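Long-range contact in lipoate-protein ligase 1 (Plasmodium falciparum, PDB 5T8U), which belongs to the lipoate-protein ligase family and binds lipoic acid in a pocket of its A/B-type catalytic domain: residues E53-L58 with T109-N114. Numbering follows the deposited sequence.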
loop_
_atom_site.group_PDB
_atom_site.type_symbol
_atom_site.label_atom_id
_atom_site.label_comp_id
_atom_site.label_asym_id
_atom_site.label_seq_id
_atom_site.Cartn_x
_atom_site.Cartn_y
_atom_site.Cartn_z
ATOM N N GLU A 53 -18.314 -7.342 -4.053
ATOM C CA GLU A 53 -17.671 -8.613 -3.762
ATOM C C GLU A 53 -16.157 -8.459 -3.733
ATOM O O GLU A 53 -15.613 -7.417 -4.111
ATOM C CB GLU A 53 -18.082 -9.649 -4.812
ATOM C CG GLU A 53 -19.556 -10.001 -4.805
ATOM C CD GLU A 53 -19.955 -10.823 -3.597
ATOM O OE1 GLU A 53 -20.508 -10.245 -2.638
ATOM O OE2 GLU A 53 -19.709 -12.048 -3.604
ATOM N N PRO A 54 -15.435 -9.486 -3.283
ATOM C CA PRO A 54 -13.973 -9.379 -3.207
ATOM C C PRO A 54 -13.325 -9.248 -4.577
ATOM O O PRO A 54 -13.853 -9.708 -5.592
ATOM C CB PRO A 54 -13.554 -10.689 -2.526
ATOM C CG PRO A 54 -14.783 -11.191 -1.848
ATOM C CD PRO A 54 -15.920 -10.753 -2.709
ATOM N N ILE A 55 -12.152 -8.613 -4.588
ATOM C CA ILE A 55 -11.341 -8.456 -5.791
ATOM C C ILE A 55 -9.903 -8.827 -5.467
ATOM O O ILE A 55 -9.367 -8.428 -4.425
ATOM C CB ILE A 55 -11.399 -7.017 -6.345
ATOM C CG1 ILE A 55 -12.814 -6.696 -6.819
ATOM C CG2 ILE A 55 -10.377 -6.826 -7.473
ATOM C CD1 ILE A 55 -12.994 -5.295 -7.363
ATOM N N LEU A 56 -9.279 -9.581 -6.370
ATOM C CA LEU A 56 -7.842 -9.815 -6.353
ATOM C C LEU A 56 -7.260 -9.288 -7.654
ATOM O O LEU A 56 -7.706 -9.681 -8.734
ATOM C CB LEU A 56 -7.514 -11.302 -6.191
ATOM C CG LEU A 56 -6.057 -11.693 -6.465
ATOM C CD1 LEU A 56 -5.101 -10.915 -5.572
ATOM C CD2 LEU A 56 -5.863 -13.187 -6.280
ATOM N N PHE A 57 -6.268 -8.407 -7.554
ATOM C CA PHE A 57 -5.646 -7.789 -8.719
ATOM C C PHE A 57 -4.147 -8.044 -8.675
ATOM O O PHE A 57 -3.480 -7.674 -7.703
ATOM C CB PHE A 57 -5.943 -6.288 -8.761
ATOM C CG PHE A 57 -5.118 -5.531 -9.764
ATOM C CD1 PHE A 57 -5.014 -5.977 -11.069
ATOM C CD2 PHE A 57 -4.460 -4.364 -9.405
ATOM C CE1 PHE A 57 -4.261 -5.285 -11.997
ATOM C CE2 PHE A 57 -3.707 -3.664 -10.330
ATOM C CZ PHE A 57 -3.608 -4.127 -11.629
ATOM N N LEU A 58 -3.621 -8.668 -9.727
ATOM C CA LEU A 58 -2.218 -9.057 -9.791
ATOM C C LEU A 58 -1.489 -8.208 -10.823
ATOM O O LEU A 58 -2.028 -7.923 -11.896
ATOM C CB LEU A 58 -2.087 -10.541 -10.137
ATOM C CG LEU A 58 -2.555 -11.470 -9.016
ATOM C CD1 LEU A 58 -3.068 -12.791 -9.567
ATOM C CD2 LEU A 58 -1.422 -11.702 -8.031
ATOM N N THR A 109 -3.221 -7.072 -4.888
ATOM C CA THR A 109 -4.105 -6.032 -4.367
ATOM C C THR A 109 -5.458 -6.664 -4.072
ATOM O O THR A 109 -6.190 -7.033 -4.996
ATOM C CB THR A 109 -4.251 -4.878 -5.360
ATOM O OG1 THR A 109 -2.961 -4.318 -5.639
ATOM C CG2 THR A 109 -5.167 -3.790 -4.801
ATOM N N PHE A 110 -5.784 -6.790 -2.789
ATOM C CA PHE A 110 -7.097 -7.253 -2.363
ATOM C C PHE A 110 -7.995 -6.050 -2.101
ATOM O O PHE A 110 -7.610 -5.129 -1.373
ATOM C CB PHE A 110 -6.992 -8.105 -1.098
ATOM C CG PHE A 110 -6.279 -9.410 -1.295
ATOM C CD1 PHE A 110 -6.955 -10.516 -1.785
ATOM C CD2 PHE A 110 -4.939 -9.537 -0.975
ATOM C CE1 PHE A 110 -6.304 -11.721 -1.961
ATOM C CE2 PHE A 110 -4.284 -10.743 -1.149
ATOM C CZ PHE A 110 -4.968 -11.834 -1.644
ATOM N N LEU A 111 -9.185 -6.059 -2.696
ATOM C CA LEU A 111 -10.206 -5.058 -2.411
ATOM C C LEU A 111 -11.415 -5.762 -1.817
ATOM O O LEU A 111 -11.842 -6.803 -2.327
ATOM C CB LEU A 111 -10.611 -4.281 -3.667
ATOM C CG LEU A 111 -9.478 -3.679 -4.497
ATOM C CD1 LEU A 111 -10.047 -2.917 -5.678
ATOM C CD2 LEU A 111 -8.606 -2.770 -3.648
ATOM N N ASN A 112 -11.961 -5.198 -0.739
ATOM C CA ASN A 112 -13.084 -5.821 -0.054
ATOM C C ASN A 112 -14.062 -4.756 0.421
ATOM O O ASN A 112 -13.744 -3.567 0.478
ATOM C CB ASN A 112 -12.615 -6.668 1.135
ATOM C CG ASN A 112 -11.770 -7.851 0.710
ATOM O OD1 ASN A 112 -10.567 -7.720 0.486
ATOM N ND2 ASN A 112 -12.397 -9.017 0.600
ATOM N N ASN A 113 -15.273 -5.209 0.754
ATOM C CA ASN A 113 -16.270 -4.317 1.336
ATOM C C ASN A 113 -15.891 -3.927 2.759
ATOM O O ASN A 113 -16.076 -2.774 3.165
ATOM C CB ASN A 113 -17.644 -4.987 1.308
ATOM C CG ASN A 113 -18.709 -4.169 2.009
ATOM O OD1 ASN A 113 -18.584 -2.951 2.148
ATOM N ND2 ASN A 113 -19.766 -4.837 2.457
ATOM N N ASN A 114 -15.363 -4.874 3.528
ATOM C CA ASN A 114 -14.900 -4.641 4.886
ATOM C C ASN A 114 -13.425 -5.012 4.985
ATOM O O ASN A 114 -12.840 -5.576 4.058
ATOM C CB ASN A 114 -15.725 -5.450 5.895
ATOM C CG ASN A 114 -17.199 -5.099 5.856
ATOM O OD1 ASN A 114 -17.574 -3.984 5.492
ATOM N ND2 ASN A 114 -18.045 -6.051 6.233
HETATM O O HOH W 1 -10.151 -9.802 -1.902
#
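One face of the Phe110 ring carries the CD1 methyl of Leu56, a CH-pi contact 4.2 Å from the ring centroid and displaced toward the rim at CE1 and CZ; a water lies at the ring's edge, in its plane. Leu56 keeps CG anti to its backbone N, whereas Phe110 places CG beside its own, so the two side chains rise side by side and CD1 reaches over the ring; Phe224 of helix 213-227 packs against both. The Phe57 ring, on the other face of the sheet, stacks with Trp59 and runs alongside Thr109, whose CB comes within 4.1 Å of Phe57 CB. Next along that face, Ile55 and Leu111 point the same way, with CB atoms 3.9 Å apart; beta-branched Ile55 suits an extended strand and fills this layer against Leu13 and Leu15.

Between these two layers of side chains the strands run antiparallel at 160°. Ile55 and Leu111 form a hydrogen-bonded pair, Ile55 N to Leu111 O and Leu111 N to Ile55 O, the second nearly straight at 164° and received on a carbonyl lone pair. Phe57 and Thr109 form another: Phe57 N gives a sound bond to Thr109 O, but the return from Thr109 N to Phe57 O is weak, bent to 128°. A water whose O lies 3.0 Å from Ile55 O can donate to it and to Asn112 OD1, though with more acceptors in reach than protons it need not serve both at once; Asn112 ND2 bonds to Tyr228.

Strand 55-59 thus joins 13-17 to 105-112 inside the large mixed sheet of the catalytic domain. With mainly apolar side chains on both faces, the buried peptide groups rely largely on pairing between strands; the side chain of Thr109 lies about 6 Å from the bound lipoic acid, and its OG1 is hydrogen-bonded to Glu29 and to Trp59, which itself lines the pocket.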